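Local structure of 14-3-3 protein (Cryptosporidium parvum, 3EFZ) at residues 198-203 / 246-251; 144-149 / 173-178. The protein probably binds phosphoserine-containing partner proteins, as members of the 14-3-3 family do, and so takes part in cell signalling and regulation. All blocks are in the same frame, centred on the assembly; numbering follows the deposited sequence.

Overall arrangement
Both contacts lie in the all-helical 14-3-3 domain of one chain, in series along the sequence, their centres about 16 Å apart. Contact 2 comes first and pairs the consecutive helices 138-158 and 161-185. Contact 1 joins the next helix, 193-207, to helix 239-256, with helix 213-228, which intervenes in the chain, packed alongside. The two meet where helix 193-207 packs on the pair of contact 2: Tyr202 probably hydrogen-bonds Glu176, and Asn201 packs on Lys146 and Tyr175. The side chain of Arg153, a predicted phosphoserine-binding residue, is about 3 Å from that of Tyr175 and about 8 Å from that of Leu200, so both contacts probably join helices around the phosphoserine site.

Contact 1 (198-203 / 246-251); sequences TILNYT and KILRDN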
ATOM      1  N   THR B 198       4.308  10.295 -18.640  1.00 34.05           N
ATOM      2  CA  THR B 198       3.051  10.960 -18.923  1.00 33.85           C
ATOM      3  C   THR B 198       2.432  10.457 -20.220  1.00 34.49           C
ATOM      4  O   THR B 198       1.234  10.180 -20.263  1.00 34.99           O
ATOM      5  CB  THR B 198       3.207  12.500 -18.911  1.00 34.67           C
ATOM      6  OG1 THR B 198       3.970  12.886 -17.749  1.00 33.80           O
ATOM      7  CG2 THR B 198       1.832  13.175 -18.857  1.00 33.02           C
ATOM      8  N   ILE B 199       3.257  10.345 -21.263  1.00 34.34           N
ATOM      9  CA  ILE B 199       2.882   9.712 -22.529  1.00 34.56           C
ATOM     10  C   ILE B 199       2.289   8.320 -22.303  1.00 35.02           C
ATOM     11  O   ILE B 199       1.250   7.984 -22.882  1.00 35.68           O
ATOM     12  CB  ILE B 199       4.113   9.627 -23.502  1.00 34.09           C
ATOM     13  CG1 ILE B 199       4.638  11.033 -23.866  1.00 34.39           C
ATOM     14  CG2 ILE B 199       3.805   8.757 -24.762  1.00 33.42           C
ATOM     15  CD1 ILE B 199       3.812  11.793 -24.931  1.00 35.30           C
ATOM     16  N   LEU B 200       2.955   7.524 -21.463  1.00 35.67           N
ATOM     17  CA  LEU B 200       2.572   6.136 -21.207  1.00 36.25           C
ATOM     18  C   LEU B 200       1.208   6.013 -20.546  1.00 36.64           C
ATOM     19  O   LEU B 200       0.401   5.184 -20.966  1.00 36.75           O
ATOM     20  CB  LEU B 200       3.626   5.394 -20.362  1.00 35.95           C
ATOM     21  CG  LEU B 200       3.282   3.943 -19.941  1.00 36.65           C
ATOM     22  CD1 LEU B 200       3.229   2.979 -21.133  1.00 34.85           C
ATOM     23  CD2 LEU B 200       4.228   3.399 -18.860  1.00 36.91           C
ATOM     24  N   ASN B 201       0.956   6.820 -19.513  1.00 37.14           N
ATOM     25  CA  ASN B 201      -0.336   6.805 -18.842  1.00 37.72           C
ATOM     26  C   ASN B 201      -1.489   7.314 -19.723  1.00 37.91           C
ATOM     27  O   ASN B 201      -2.601   6.762 -19.682  1.00 38.52           O
ATOM     28  CB  ASN B 201      -0.239   7.532 -17.503  1.00 38.05           C
ATOM     29  CG  ASN B 201       0.520   6.712 -16.458  1.00 37.89           C
ATOM     30  OD1 ASN B 201       1.237   5.771 -16.790  1.00 37.57           O
ATOM     31  ND2 ASN B 201       0.378   7.077 -15.204  1.00 40.60           N
ATOM     32  N   TYR B 202      -1.202   8.329 -20.536  1.00 37.55           N
ATOM     33  CA  TYR B 202      -2.158   8.838 -21.528  1.00 38.40           C
ATOM     34  C   TYR B 202      -2.427   7.781 -22.585  1.00 38.26           C
ATOM     35  O   TYR B 202      -3.570   7.596 -22.979  1.00 38.58           O
ATOM     36  CB  TYR B 202      -1.642  10.133 -22.171  1.00 38.25           C
ATOM     37  CG  TYR B 202      -2.658  10.960 -22.965  1.00 38.75           C
ATOM     38  CD1 TYR B 202      -4.032  10.706 -22.895  1.00 38.34           C
ATOM     39  CD2 TYR B 202      -2.233  12.020 -23.751  1.00 37.32           C
ATOM     40  CE1 TYR B 202      -4.947  11.470 -23.609  1.00 37.52           C
ATOM     41  CE2 TYR B 202      -3.142  12.795 -24.472  1.00 39.93           C
ATOM     42  CZ  TYR B 202      -4.499  12.511 -24.392  1.00 38.89           C
ATOM     43  OH  TYR B 202      -5.398  13.284 -25.102  1.00 39.83           O
ATOM     44  N   THR B 203      -1.369   7.101 -23.039  1.00 38.20           N
ATOM     45  CA  THR B 203      -1.489   5.960 -23.948  1.00 38.25           C
ATOM     46  C   THR B 203      -2.386   4.870 -23.352  1.00 37.79           C
ATOM     47  O   THR B 203      -3.224   4.328 -24.063  1.00 37.97           O
ATOM     48  CB  THR B 203      -0.110   5.364 -24.324  1.00 38.30           C
ATOM     49  OG1 THR B 203       0.650   6.339 -25.051  1.00 39.43           O
ATOM     50  CG2 THR B 203      -0.262   4.120 -25.179  1.00 39.24           C
ATOM     51  N   LYS B 246      11.237   1.130 -23.522  1.00 35.70           N
ATOM     52  CA  LYS B 246      11.073  -0.310 -23.679  1.00 35.47           C
ATOM     53  C   LYS B 246       9.610  -0.708 -23.525  1.00 35.00           C
ATOM     54  O   LYS B 246       9.077  -1.428 -24.371  1.00 35.70           O
ATOM     55  CB  LYS B 246      11.947  -1.086 -22.688  1.00 35.26           C
ATOM     56  CG  LYS B 246      11.964  -2.593 -22.936  1.00 36.04           C
ATOM     57  CD  LYS B 246      12.718  -3.352 -21.855  1.00 35.66           C
ATOM     58  CE  LYS B 246      12.957  -4.803 -22.268  1.00 36.87           C
ATOM     59  NZ  LYS B 246      11.703  -5.572 -22.515  1.00 37.19           N
ATOM     60  N   ILE B 247       8.972  -0.242 -22.451  1.00 34.43           N
ATOM     61  CA  ILE B 247       7.560  -0.526 -22.183  1.00 33.85           C
ATOM     62  C   ILE B 247       6.665  -0.055 -23.333  1.00 33.84           C
ATOM     63  O   ILE B 247       5.751  -0.775 -23.744  1.00 33.60           O
ATOM     64  CB  ILE B 247       7.077   0.093 -20.838  1.00 33.77           C
ATOM     65  CG1 ILE B 247       7.828  -0.530 -19.658  1.00 33.27           C
ATOM     66  CG2 ILE B 247       5.561  -0.089 -20.667  1.00 33.23           C
ATOM     67  CD1 ILE B 247       7.759   0.277 -18.370  1.00 33.49           C
ATOM     68  N   LEU B 248       6.941   1.143 -23.847  1.00 33.62           N
ATOM     69  CA  LEU B 248       6.194   1.701 -24.975  1.00 33.33           C
ATOM     70  C   LEU B 248       6.367   0.862 -26.242  1.00 33.15           C
ATOM     71  O   LEU B 248       5.395   0.588 -26.950  1.00 32.71           O
ATOM     72  CB  LEU B 248       6.584   3.169 -25.232  1.00 33.13           C
ATOM     73  CG  LEU B 248       6.074   4.235 -24.255  1.00 33.03           C
ATOM     74  CD1 LEU B 248       6.915   5.497 -24.327  1.00 33.56           C
ATOM     75  CD2 LEU B 248       4.610   4.552 -24.505  1.00 32.17           C
ATOM     76  N   ARG B 249       7.604   0.455 -26.511  1.00 33.26           N
ATOM     77  CA  ARG B 249       7.920  -0.408 -27.652  1.00 33.46           C
ATOM     78  C   ARG B 249       7.278  -1.790 -27.545  1.00 33.55           C
ATOM     79  O   ARG B 249       6.702  -2.278 -28.516  1.00 33.34           O
ATOM     80  CB  ARG B 249       9.431  -0.556 -27.822  1.00 33.41           C
ATOM     81  CG  ARG B 249      10.082   0.611 -28.519  1.00 33.76           C
ATOM     82  CD  ARG B 249      11.547   0.312 -28.808  1.00 33.96           C
ATOM     83  NE  ARG B 249      12.104   1.215 -29.814  1.00 34.36           N
ATOM     84  CZ  ARG B 249      12.877   2.270 -29.549  1.00 34.54           C
ATOM     85  NH1 ARG B 249      13.197   2.578 -28.295  1.00 33.86           N
ATOM     86  NH2 ARG B 249      13.337   3.020 -30.547  1.00 34.14           N
ATOM     87  N   ASP B 250       7.395  -2.408 -26.369  1.00 33.66           N
ATOM     88  CA  ASP B 250       6.804  -3.717 -26.102  1.00 34.34           C
ATOM     89  C   ASP B 250       5.301  -3.716 -26.333  1.00 34.55           C
ATOM     90  O   ASP B 250       4.741  -4.682 -26.852  1.00 34.54           O
ATOM     91  CB  ASP B 250       7.092  -4.162 -24.665  1.00 34.50           C
ATOM     92  CG  ASP B 250       8.552  -4.516 -24.435  1.00 35.56           C
ATOM     93  OD1 ASP B 250       9.336  -4.531 -25.410  1.00 35.89           O
ATOM     94  OD2 ASP B 250       8.920  -4.780 -23.269  1.00 37.41           O
ATOM     95  N   ASN B 251       4.651  -2.625 -25.945  1.00 34.84           N
ATOM     96  CA  ASN B 251       3.208  -2.528 -26.075  1.00 35.19           C
ATOM     97  C   ASN B 251       2.726  -2.327 -27.508  1.00 35.47           C
ATOM     98  O   ASN B 251       1.707  -2.902 -27.897  1.00 35.61           O
ATOM     99  CB  ASN B 251       2.653  -1.461 -25.142  1.00 35.15           C
ATOM    100  CG  ASN B 251       2.475  -1.974 -23.741  1.00 34.87           C
ATOM    101  OD1 ASN B 251       1.385  -2.386 -23.366  1.00 34.85           O
ATOM    102  ND2 ASN B 251       3.550  -1.988 -22.967  1.00 34.84           N
TER
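Leu200 meets Ile247 and Leu248 in a small apolar junction between helix 193-207 and helix 239-256. Its CD1 methyl does most of the touching, lying 3.9 Å from Ile247 CG2 and 4.0 Å from Leu248 CD2. The other methyl, Leu200 CD2, also reaches Ile247 CG2, the two side chains crossing at about a right angle. Leu200 CG stands anti to the backbone N (chi1 176°), which carries both methyls out toward the facing helix. From that helix Ile247 offers its short branch, CG2, rather than the longer CG1 arm. Leu248 instead brings its CD2 inward to the backbone of helix 193-207, where it also meets Ile199 CG2 at 4.3 Å.

No hydrogen bond crosses the contact; the polar groups of Thr203 and Asn251 beside it are bound within their own helices. Thr203 OG1 donates to Ile199 O over 2.8 Å from above the carbonyl plane, and the same oxygen also accepts the amide of Thr203. Similarly, Asn251 ND2 makes a nearly straight bond of 2.6 Å to Ile247 O (168° at the hydrogen), while Asn251 N reaches the same oxygen from the opposite face of its plane.

The segment axes come no closer than 10.7 Å and run roughly parallel, at 30°, so the helices meet mainly through side chains, Leu248 CD2 coming near the facing backbone at Leu200 CA. Helix 213-228 lies alongside both, with Ala223 against Ile199, Met217 and Phe219 against Thr203, and Ile224 against Arg249. Tyr202 packs on helix 161-185, and Asn201 reaches Tyr175 there and Arg153 of helix 138-158.

Contact 2 (144-149 / 173-178); sequences CIKLKG and EFYEDA
Phe174, with CG anti to its carbonyl carbon (chi1 -72°), sends its ring across to helix 138-158, where Lys148 crosses it at about a right angle. The lysine chain bends at chi3 (-70°), bringing its far end back along the ring. Lys148 CB makes a CH-pi contact over one face, 3.9 Å from the Phe174 ring centroid. On the same side of the ring plane but past the rim, Lys148 NZ lies 3.4 Å from Phe174 CE2 and forms a salt bridge with Asp129 of helix 100-131.

Gly149 sits between the two aromatic residues. Its CA is 3.6 Å from Phe174 CB and also stands over one face of the Tyr175 ring, 4.2 Å from the centroid and toward the rim. A glycine here lets the backbones draw close: the segment axes approach to 7.7 Å at 158°. These are consecutive antiparallel helices of the 14-3-3 fold, 138-158 and 161-185, which pack just before Arg153, a predicted phosphoserine-binding residue about one turn on along helix 138-158. The Tyr175 hydroxyl hydrogen-bonds both Asp150 and Arg153 NE, and Lys146 NZ forms a salt bridge with the same Asp150, an arrangement that may position the arginine.

Farther along, Ile145 CG2 comes tightly against Phe174 O, at 3.2 Å, and lies 4.0 Å from Ala178 CB, which also sits against the backbone N of Lys146. Ile145 CD1 lies 3.7 Å from Asp177 OD1 at the margin, while Asp177 OD2 has a weak, long ion pair with Arg181.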
ATOM      1  N   CYS B 144       2.389  16.640 -10.398  1.00 36.36           N
ATOM      2  CA  CYS B 144       1.108  16.624  -9.684  1.00 36.30           C
ATOM      3  C   CYS B 144      -0.130  16.544 -10.603  1.00 36.45           C
ATOM      4  O   CYS B 144      -1.118  15.886 -10.273  1.00 36.10           O
ATOM      5  CB  CYS B 144       0.998  17.853  -8.785  1.00 36.70           C
ATOM      6  SG  CYS B 144       2.247  17.957  -7.506  1.00 37.19           S
ATOM      7  N   ILE B 145      -0.068  17.210 -11.756  1.00 36.69           N
ATOM      8  CA  ILE B 145      -1.183  17.241 -12.703  1.00 36.02           C
ATOM      9  C   ILE B 145      -1.325  15.887 -13.438  1.00 36.82           C
ATOM     10  O   ILE B 145      -2.447  15.404 -13.655  1.00 37.02           O
ATOM     11  CB  ILE B 145      -1.039  18.459 -13.657  1.00 35.93           C
ATOM     12  CG1 ILE B 145      -1.173  19.761 -12.852  1.00 36.36           C
ATOM     13  CG2 ILE B 145      -2.051  18.414 -14.834  1.00 33.80           C
ATOM     14  CD1 ILE B 145      -0.646  21.011 -13.577  1.00 36.41           C
ATOM     15  N   LYS B 146      -0.199  15.267 -13.797  1.00 36.10           N
ATOM     16  CA  LYS B 146      -0.230  13.901 -14.320  1.00 36.26           C
ATOM     17  C   LYS B 146      -0.880  12.943 -13.301  1.00 36.75           C
ATOM     18  O   LYS B 146      -1.705  12.092 -13.666  1.00 36.49           O
ATOM     19  CB  LYS B 146       1.177  13.394 -14.678  1.00 35.18           C
ATOM     20  CG  LYS B 146       1.216  11.884 -14.733  1.00 35.62           C
ATOM     21  CD  LYS B 146       2.582  11.280 -14.819  1.00 35.97           C
ATOM     22  CE  LYS B 146       2.472   9.770 -14.715  1.00 36.78           C
ATOM     23  NZ  LYS B 146       2.369   9.301 -13.321  1.00 37.01           N
ATOM     24  N   LEU B 147      -0.488  13.105 -12.035  1.00 36.39           N
ATOM     25  CA  LEU B 147      -0.999  12.342 -10.914  1.00 37.44           C
ATOM     26  C   LEU B 147      -2.521  12.464 -10.776  1.00 37.01           C
ATOM     27  O   LEU B 147      -3.209  11.465 -10.560  1.00 37.45           O
ATOM     28  CB  LEU B 147      -0.307  12.842  -9.648  1.00 37.70           C
ATOM     29  CG  LEU B 147      -0.305  11.992  -8.398  1.00 40.57           C
ATOM     30  CD1 LEU B 147       0.964  12.249  -7.568  1.00 40.80           C
ATOM     31  CD2 LEU B 147      -1.594  12.269  -7.591  1.00 41.64           C
ATOM     32  N   LYS B 148      -3.040  13.683 -10.907  1.00 36.73           N
ATOM     33  CA  LYS B 148      -4.494  13.896 -10.964  1.00 36.13           C
ATOM     34  C   LYS B 148      -5.112  13.192 -12.174  1.00 35.52           C
ATOM     35  O   LYS B 148      -6.229  12.685 -12.088  1.00 36.15           O
ATOM     36  CB  LYS B 148      -4.844  15.382 -10.990  1.00 35.47           C
ATOM     37  CG  LYS B 148      -4.476  16.159  -9.721  1.00 36.41           C
ATOM     38  CD  LYS B 148      -5.226  17.466  -9.644  1.00 35.32           C
ATOM     39  CE  LYS B 148      -4.739  18.497 -10.691  1.00 37.95           C
ATOM     40  NZ  LYS B 148      -5.610  19.709 -10.732  1.00 37.29           N
ATOM     41  N   GLY B 149      -4.392  13.196 -13.297  1.00 34.85           N
ATOM     42  CA  GLY B 149      -4.764  12.442 -14.488  1.00 34.26           C
ATOM     43  C   GLY B 149      -4.906  10.964 -14.225  1.00 34.52           C
ATOM     44  O   GLY B 149      -5.937  10.380 -14.581  1.00 34.66           O
ATOM     45  N   GLU B 173      -7.823  16.131 -20.121  1.00 38.96           N
ATOM     46  CA  GLU B 173      -7.396  17.480 -19.741  1.00 40.05           C
ATOM     47  C   GLU B 173      -6.061  17.495 -18.975  1.00 38.83           C
ATOM     48  O   GLU B 173      -5.138  18.226 -19.351  1.00 38.12           O
ATOM     49  CB  GLU B 173      -8.423  18.124 -18.808  1.00 40.21           C
ATOM     50  CG  GLU B 173      -9.852  18.243 -19.287  1.00 43.37           C
ATOM     51  CD  GLU B 173     -10.735  18.896 -18.208  1.00 45.00           C
ATOM     52  OE1 GLU B 173     -11.880  18.409 -17.978  1.00 51.01           O
ATOM     53  OE2 GLU B 173     -10.272  19.899 -17.587  1.00 49.15           O
ATOM     54  N   PHE B 174      -5.990  16.707 -17.890  1.00 37.13           N
ATOM     55  CA  PHE B 174      -4.820  16.680 -16.991  1.00 36.25           C
ATOM     56  C   PHE B 174      -3.559  16.189 -17.677  1.00 35.55           C
ATOM     57  O   PHE B 174      -2.496  16.770 -17.487  1.00 34.64           O
ATOM     58  CB  PHE B 174      -5.086  15.858 -15.706  1.00 36.13           C
ATOM     59  CG  PHE B 174      -6.039  16.532 -14.719  1.00 36.15           C
ATOM     60  CD1 PHE B 174      -6.916  15.772 -13.941  1.00 36.59           C
ATOM     61  CD2 PHE B 174      -6.062  17.921 -14.583  1.00 35.55           C
ATOM     62  CE1 PHE B 174      -7.792  16.382 -13.022  1.00 35.43           C
ATOM     63  CE2 PHE B 174      -6.929  18.553 -13.678  1.00 36.91           C
ATOM     64  CZ  PHE B 174      -7.799  17.785 -12.895  1.00 37.29           C
ATOM     65  N   TYR B 175      -3.686  15.116 -18.460  1.00 35.00           N
ATOM     66  CA  TYR B 175      -2.579  14.572 -19.241  1.00 35.04           C
ATOM     67  C   TYR B 175      -2.082  15.568 -20.271  1.00 34.94           C
ATOM     68  O   TYR B 175      -0.892  15.753 -20.413  1.00 35.11           O
ATOM     69  CB  TYR B 175      -2.983  13.268 -19.952  1.00 34.29           C
ATOM     70  CG  TYR B 175      -3.095  12.089 -19.020  1.00 34.49           C
ATOM     71  CD1 TYR B 175      -2.154  11.896 -18.015  1.00 34.86           C
ATOM     72  CD2 TYR B 175      -4.137  11.147 -19.149  1.00 34.34           C
ATOM     73  CE1 TYR B 175      -2.242  10.813 -17.131  1.00 35.25           C
ATOM     74  CE2 TYR B 175      -4.226  10.048 -18.275  1.00 34.96           C
ATOM     75  CZ  TYR B 175      -3.273   9.896 -17.264  1.00 34.81           C
ATOM     76  OH  TYR B 175      -3.319   8.838 -16.387  1.00 32.69           O
ATOM     77  N   GLU B 176      -2.995  16.210 -20.988  1.00 35.37           N
ATOM     78  CA  GLU B 176      -2.589  17.171 -22.001  1.00 36.07           C
ATOM     79  C   GLU B 176      -1.964  18.417 -21.388  1.00 36.06           C
ATOM     80  O   GLU B 176      -1.026  18.964 -21.961  1.00 35.98           O
ATOM     81  CB  GLU B 176      -3.738  17.498 -22.958  1.00 36.72           C
ATOM     82  CG  GLU B 176      -3.964  16.352 -23.941  1.00 39.06           C
ATOM     83  CD  GLU B 176      -5.115  16.576 -24.885  1.00 45.51           C
ATOM     84  OE1 GLU B 176      -5.809  17.620 -24.768  1.00 47.37           O
ATOM     85  OE2 GLU B 176      -5.327  15.699 -25.757  1.00 47.05           O
ATOM     86  N   ASP B 177      -2.455  18.820 -20.211  1.00 35.90           N
ATOM     87  CA  ASP B 177      -1.909  19.968 -19.474  1.00 36.90           C
ATOM     88  C   ASP B 177      -0.492  19.674 -18.981  1.00 36.10           C
ATOM     89  O   ASP B 177       0.427  20.463 -19.204  1.00 36.36           O
ATOM     90  CB  ASP B 177      -2.842  20.368 -18.303  1.00 37.16           C
ATOM     91  CG  ASP B 177      -2.373  21.626 -17.563  1.00 39.44           C
ATOM     92  OD1 ASP B 177      -2.832  21.851 -16.424  1.00 40.62           O
ATOM     93  OD2 ASP B 177      -1.555  22.394 -18.113  1.00 41.69           O
ATOM     94  N   ALA B 178      -0.324  18.522 -18.349  1.00 35.96           N
ATOM     95  CA  ALA B 178       0.988  18.043 -17.890  1.00 36.17           C
ATOM     96  C   ALA B 178       1.982  17.888 -19.055  1.00 36.18           C
ATOM     97  O   ALA B 178       3.111  18.358 -18.971  1.00 36.03           O
ATOM     98  CB  ALA B 178       0.832  16.729 -17.123  1.00 35.19           C
TER